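Local coordinates for protein putative PLP-dependent aminotransferase (Bacillus cereus ATCC 10987, PDB 3JU7) that probably acts as a pyridoxal-phosphate-dependent aminotransferase of the DegT/DnrJ/EryC1 family, at residues Ala69-Lys74 / Lys213-Phe218; Pro102-Ile107 / Val327-Tyr332. All blocks are in the same frame, centred on the assembly; numbering follows the deposited sequence.

How the contacts relate
Contact 1 joins the ends of two helices, 62-73 and 206-215. Contact 2 joins edge strand 101-105 to the loop before helix 338-346. Their centres lie 24 Å apart, and their nearest atoms are about 9 Å apart without touching. Helix 90-97 and the loop after it link the two. P92 and I96 back contact 2, and the loop brings C98 against I70 and K74 of contact 1. Both contacts also reach the second subunit: Q71 packs on its W97, while 327-329 meet its residues E225-T227. Neither lies at an annotated site, the unmodelled K191, the predicted cofactor-binding lysine, included.

Contact 1: residues Ala69-Lys74 / Lys213-Phe218; sequences AIQLKK and KRMGNF
The selenomethionine M215 sets its CG anti to its own carbonyl carbon (chi1 -71°), and the chain then runs out toward L72 before it bends. The turn at chi3, 55°, swings the methyl CE to Q71. In Q71, CG anti to the backbone N (chi1 179°) sets CG beside that methyl. Q71 CB is already near it, because the bond from CA to CB points toward 213-218.

M215 thus touches two consecutive residues of helix 62-73. M215 SE lies 3.7 Å from L72 CB, with L72 CD1 a little further. M215 CE lies 3.8 Å from Q71 CG, with Q71 CB close behind. The Q71 and M215 side chains cross at about a right angle. Only the aliphatic part of Q71 is used here. Its amide serves another purpose: Q71 OE1 takes a weak hydrogen bond of 3.3 Å from K74 NZ, and that ammonium also binds C98 O.

The contact joins the C-terminal ends of two helices in the large alpha/beta domain expected of a fold-type I aminotransferase. Helix 62-73 packs on strands 159-161 and 182-186 through A69. Helix 206-215 follows strand 199-203 of the same sheet. The L72 and M215 CA atoms are 8.5 Å apart, and the long M215 side chain fills the distance.

The joint is small, with 133 Å² buried in all, but L72 extends it along helix 206-215 by touching D208, R211 and I212. M215 is buried, and its backbone is hydrogen-bonded to F231. Beyond M215 the helix closes with N217 N bonded to R214 O at 2.9 Å. Q71 also touches M229 of its own chain and W97 of the second subunit.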
# COMPACT_ATOMS: atom_id res chain seq x y z
N ALA A 69 1.78 11.51 -4.05
CA ALA A 69 1.98 12.97 -4.03
C ALA A 69 3.11 13.42 -4.98
O ALA A 69 2.91 14.32 -5.77
CB ALA A 69 2.19 13.48 -2.60
N ILE A 70 4.25 12.78 -4.91
CA ILE A 70 5.38 13.11 -5.81
C ILE A 70 5.02 12.86 -7.27
O ILE A 70 5.26 13.72 -8.12
CB ILE A 70 6.63 12.29 -5.42
CG1 ILE A 70 7.21 12.82 -4.10
CG2 ILE A 70 7.71 12.28 -6.55
CD1 ILE A 70 7.98 11.80 -3.32
N GLN A 71 4.43 11.69 -7.56
CA GLN A 71 3.96 11.35 -8.91
C GLN A 71 2.99 12.42 -9.44
O GLN A 71 3.17 12.88 -10.53
CB GLN A 71 3.30 9.96 -8.93
CG GLN A 71 2.78 9.56 -10.31
CD GLN A 71 3.88 9.50 -11.36
OE1 GLN A 71 5.01 9.12 -11.07
NE2 GLN A 71 3.54 9.88 -12.59
N LEU A 72 2.00 12.84 -8.65
CA LEU A 72 1.08 13.91 -9.10
C LEU A 72 1.76 15.26 -9.33
O LEU A 72 1.51 15.94 -10.30
CB LEU A 72 -0.06 14.12 -8.07
CG LEU A 72 -1.01 15.28 -8.34
CD1 LEU A 72 -1.80 14.99 -9.61
CD2 LEU A 72 -1.92 15.54 -7.14
N LYS A 73 2.62 15.64 -8.40
CA LYS A 73 3.10 17.00 -8.32
C LYS A 73 4.45 17.22 -9.02
O LYS A 73 4.80 18.35 -9.29
CB LYS A 73 3.21 17.38 -6.85
CG LYS A 73 1.84 17.66 -6.23
CD LYS A 73 1.89 18.24 -4.85
CE LYS A 73 2.61 19.59 -4.73
NZ LYS A 73 1.81 20.78 -5.07
N LYS A 74 5.19 16.18 -9.32
CA LYS A 74 6.49 16.40 -9.93
C LYS A 74 6.41 17.13 -11.29
O LYS A 74 5.53 16.90 -12.10
CB LYS A 74 7.27 15.09 -10.08
CG LYS A 74 6.61 14.11 -11.02
CD LYS A 74 7.29 12.73 -11.12
CE LYS A 74 6.71 11.98 -12.31
NZ LYS A 74 7.47 10.79 -12.60
N LYS A 213 -7.08 11.05 -4.60
CA LYS A 213 -8.06 10.03 -4.29
C LYS A 213 -8.23 9.08 -5.47
O LYS A 213 -8.24 7.86 -5.30
CB LYS A 213 -9.42 10.65 -3.88
CG LYS A 213 -9.48 10.86 -2.36
CD LYS A 213 -10.57 11.84 -1.89
CE LYS A 213 -11.10 11.58 -0.46
NZ LYS A 213 -10.38 10.52 0.34
N ARG A 214 -8.33 9.64 -6.66
CA ARG A 214 -8.50 8.82 -7.83
C ARG A 214 -7.24 8.00 -8.09
O ARG A 214 -7.36 6.83 -8.42
CB ARG A 214 -8.77 9.67 -9.05
CG ARG A 214 -10.16 10.33 -9.08
CD ARG A 214 -10.32 10.96 -10.47
NE ARG A 214 -11.52 11.77 -10.56
CZ ARG A 214 -12.07 12.18 -11.69
NH1 ARG A 214 -11.55 11.86 -12.86
NH2 ARG A 214 -13.19 12.88 -11.64
N MSE A 215 -6.07 8.62 -7.94
CA MSE A 215 -4.80 7.90 -8.13
C MSE A 215 -4.68 6.65 -7.25
O MSE A 215 -4.22 5.62 -7.69
CB MSE A 215 -3.61 8.83 -7.90
CG MSE A 215 -3.46 9.83 -8.99
SE MSE A 215 -2.02 11.08 -8.65
CE MSE A 215 -0.52 9.74 -8.40
N GLY A 216 -5.12 6.76 -6.00
CA GLY A 216 -5.09 5.64 -5.09
C GLY A 216 -6.15 4.58 -5.35
O GLY A 216 -6.19 3.59 -4.63
N ASN A 217 -7.01 4.82 -6.34
CA ASN A 217 -8.02 3.88 -6.82
C ASN A 217 -7.83 3.73 -8.33
O ASN A 217 -8.75 3.95 -9.13
CB ASN A 217 -9.45 4.40 -6.47
CG ASN A 217 -10.56 3.41 -6.85
OD1 ASN A 217 -10.42 2.18 -6.71
ND2 ASN A 217 -11.67 3.94 -7.31
N PHE A 218 -6.59 3.40 -8.71
CA PHE A 218 -6.26 3.02 -10.08
C PHE A 218 -6.44 4.11 -11.14
O PHE A 218 -6.63 3.81 -12.33
CB PHE A 218 -7.07 1.76 -10.47
CG PHE A 218 -7.08 0.70 -9.41
CD1 PHE A 218 -5.97 -0.12 -9.23
CD2 PHE A 218 -8.16 0.52 -8.58
CE1 PHE A 218 -5.95 -1.08 -8.26
CE2 PHE A 218 -8.13 -0.45 -7.59
CZ PHE A 218 -7.01 -1.26 -7.45

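Contact 2: residues Pro102-Ile107 / Val327-Tyr332; sequences PYFIDI and VLFRNY
P102 CD sits over one face of the Y332 ring. P102 CD is 3.5 Å from the Y332 ring centroid and only 8° off the normal, a CH-pi contact almost centred on the ring. The nearest ring atom is Y332 CE1, 3.6 Å from P102 CD. At the base of the tyrosine, Y332 CB packs 3.5 Å from P102 O.

F104, two residues further along the strand, meets F329 and the CB of Y332. F104 CE2 lies 4.0 Å from Y332 CB. F104 CZ lies 4.0 Å from F329 CB. The edge of the same ring points at a backbone oxygen, with F329 O 3.8 Å from F104 CE2 and in the ring plane. The F104 and F329 side chains cross at about a right angle.

A type I beta turn from F329 to Y332 presents both aromatic residues to the strand. A weak bond of 3.3 Å joins Y332 N to F329 O across the turn. Y332 CG is anti to its carbonyl carbon (chi1 -72°), which lays the ring against the proline. L328 CB covers one face of the F329 ring.

Strand 101-105 is an edge strand of a three-stranded parallel sheet within this chain. The loop continues along it: the F104 backbone pairs with K333 and T335, just after the turn. Helix 90-97 supports the cluster, with P92 touching P102 and F329, and I96 touching Y332. C226 of the second subunit packs on F329.

The contact buries 228 Å² and relies on packing without hydrogen bonds between the two segments. The proline C-H bonds at CD, polarised by the adjacent N, probably gain some electrostatic attraction from the tyrosine face. The C-H edge of F104 may gain a little from F329 O in a similar way, though that approach is long.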
# COMPACT_ATOMS: atom_id res chain seq x y z
N PRO A 102 17.04 10.89 -6.11
CA PRO A 102 17.24 11.84 -5.03
C PRO A 102 18.49 12.67 -5.30
O PRO A 102 19.43 12.21 -5.98
CB PRO A 102 17.42 10.93 -3.80
CG PRO A 102 16.76 9.60 -4.21
CD PRO A 102 17.04 9.49 -5.67
N TYR A 103 18.45 13.92 -4.84
CA TYR A 103 19.60 14.83 -4.82
C TYR A 103 19.67 15.40 -3.40
O TYR A 103 18.82 16.22 -2.99
CB TYR A 103 19.41 15.95 -5.83
CG TYR A 103 20.70 16.67 -6.23
CD1 TYR A 103 21.52 17.31 -5.29
CD2 TYR A 103 21.09 16.71 -7.56
CE1 TYR A 103 22.67 17.98 -5.68
CE2 TYR A 103 22.25 17.37 -7.95
CZ TYR A 103 23.02 17.99 -7.01
OH TYR A 103 24.16 18.62 -7.45
N PHE A 104 20.68 14.95 -2.64
CA PHE A 104 20.68 15.25 -1.21
C PHE A 104 21.26 16.64 -0.88
O PHE A 104 22.30 17.05 -1.43
CB PHE A 104 21.43 14.17 -0.44
CG PHE A 104 20.83 12.80 -0.54
CD1 PHE A 104 19.57 12.53 -0.02
CD2 PHE A 104 21.54 11.77 -1.13
CE1 PHE A 104 19.04 11.26 -0.08
CE2 PHE A 104 21.00 10.50 -1.20
CZ PHE A 104 19.74 10.25 -0.69
N ILE A 105 20.58 17.32 0.05
CA ILE A 105 20.89 18.68 0.48
C ILE A 105 21.23 18.63 1.99
O ILE A 105 20.47 18.05 2.80
CB ILE A 105 19.64 19.61 0.25
CG1 ILE A 105 19.11 19.48 -1.19
CG2 ILE A 105 19.88 21.12 0.67
CD1 ILE A 105 20.10 19.79 -2.30
N ASP A 106 22.33 19.29 2.37
CA ASP A 106 22.73 19.37 3.77
C ASP A 106 21.68 20.01 4.70
O ASP A 106 20.81 20.77 4.25
CB ASP A 106 24.01 20.17 3.89
CG ASP A 106 24.90 19.67 5.00
OD1 ASP A 106 24.65 18.55 5.54
OD2 ASP A 106 25.88 20.39 5.29
N ILE A 107 21.80 19.72 5.99
CA ILE A 107 20.86 20.26 7.00
C ILE A 107 21.55 21.34 7.88
O ILE A 107 22.77 21.40 7.95
CB ILE A 107 20.31 19.12 7.92
CG1 ILE A 107 21.45 18.28 8.56
CG2 ILE A 107 19.41 18.16 7.13
CD1 ILE A 107 20.98 17.44 9.76
N VAL A 327 23.61 1.77 1.71
CA VAL A 327 24.01 1.12 0.46
C VAL A 327 23.21 1.61 -0.73
O VAL A 327 23.76 1.98 -1.76
CB VAL A 327 23.90 -0.42 0.60
CG1 VAL A 327 23.98 -1.13 -0.78
CG2 VAL A 327 24.98 -0.91 1.57
N LEU A 328 21.89 1.66 -0.62
CA LEU A 328 21.11 1.91 -1.84
C LEU A 328 21.29 3.31 -2.40
O LEU A 328 21.09 3.53 -3.56
CB LEU A 328 19.63 1.64 -1.62
CG LEU A 328 18.85 1.36 -2.90
CD1 LEU A 328 19.17 -0.05 -3.40
CD2 LEU A 328 17.33 1.55 -2.63
N PHE A 329 21.65 4.27 -1.57
CA PHE A 329 21.63 5.67 -1.97
C PHE A 329 22.99 6.33 -2.09
O PHE A 329 23.07 7.53 -2.27
CB PHE A 329 20.81 6.45 -0.95
CG PHE A 329 19.51 5.81 -0.59
CD1 PHE A 329 18.48 5.76 -1.52
CD2 PHE A 329 19.30 5.27 0.67
CE1 PHE A 329 17.29 5.23 -1.20
CE2 PHE A 329 18.07 4.72 1.01
CZ PHE A 329 17.07 4.65 0.07
N ARG A 330 24.06 5.56 -1.97
CA ARG A 330 25.42 6.12 -1.90
C ARG A 330 25.84 6.89 -3.11
O ARG A 330 26.69 7.72 -3.03
CB ARG A 330 26.46 5.01 -1.86
CG ARG A 330 26.62 4.33 -0.57
CD ARG A 330 27.38 3.05 -0.88
NE ARG A 330 27.81 2.30 0.30
CZ ARG A 330 28.25 1.04 0.24
NH1 ARG A 330 28.31 0.39 -0.94
NH2 ARG A 330 28.63 0.42 1.35
N ASN A 331 25.34 6.51 -4.27
CA ASN A 331 25.80 7.10 -5.49
C ASN A 331 24.92 8.22 -6.03
O ASN A 331 25.21 8.71 -7.07
CB ASN A 331 26.00 6.00 -6.52
CG ASN A 331 27.15 5.05 -6.14
OD1 ASN A 331 28.00 5.39 -5.30
ND2 ASN A 331 27.16 3.87 -6.72
N TYR A 332 23.87 8.62 -5.31
CA TYR A 332 23.08 9.74 -5.76
C TYR A 332 23.82 11.04 -5.48
O TYR A 332 24.58 11.14 -4.51
CB TYR A 332 21.71 9.77 -5.10
CG TYR A 332 20.83 8.67 -5.62
CD1 TYR A 332 20.40 8.67 -6.94
CD2 TYR A 332 20.41 7.63 -4.80
CE1 TYR A 332 19.61 7.67 -7.43
CE2 TYR A 332 19.60 6.62 -5.29
CZ TYR A 332 19.21 6.65 -6.61
OH TYR A 332 18.42 5.66 -7.15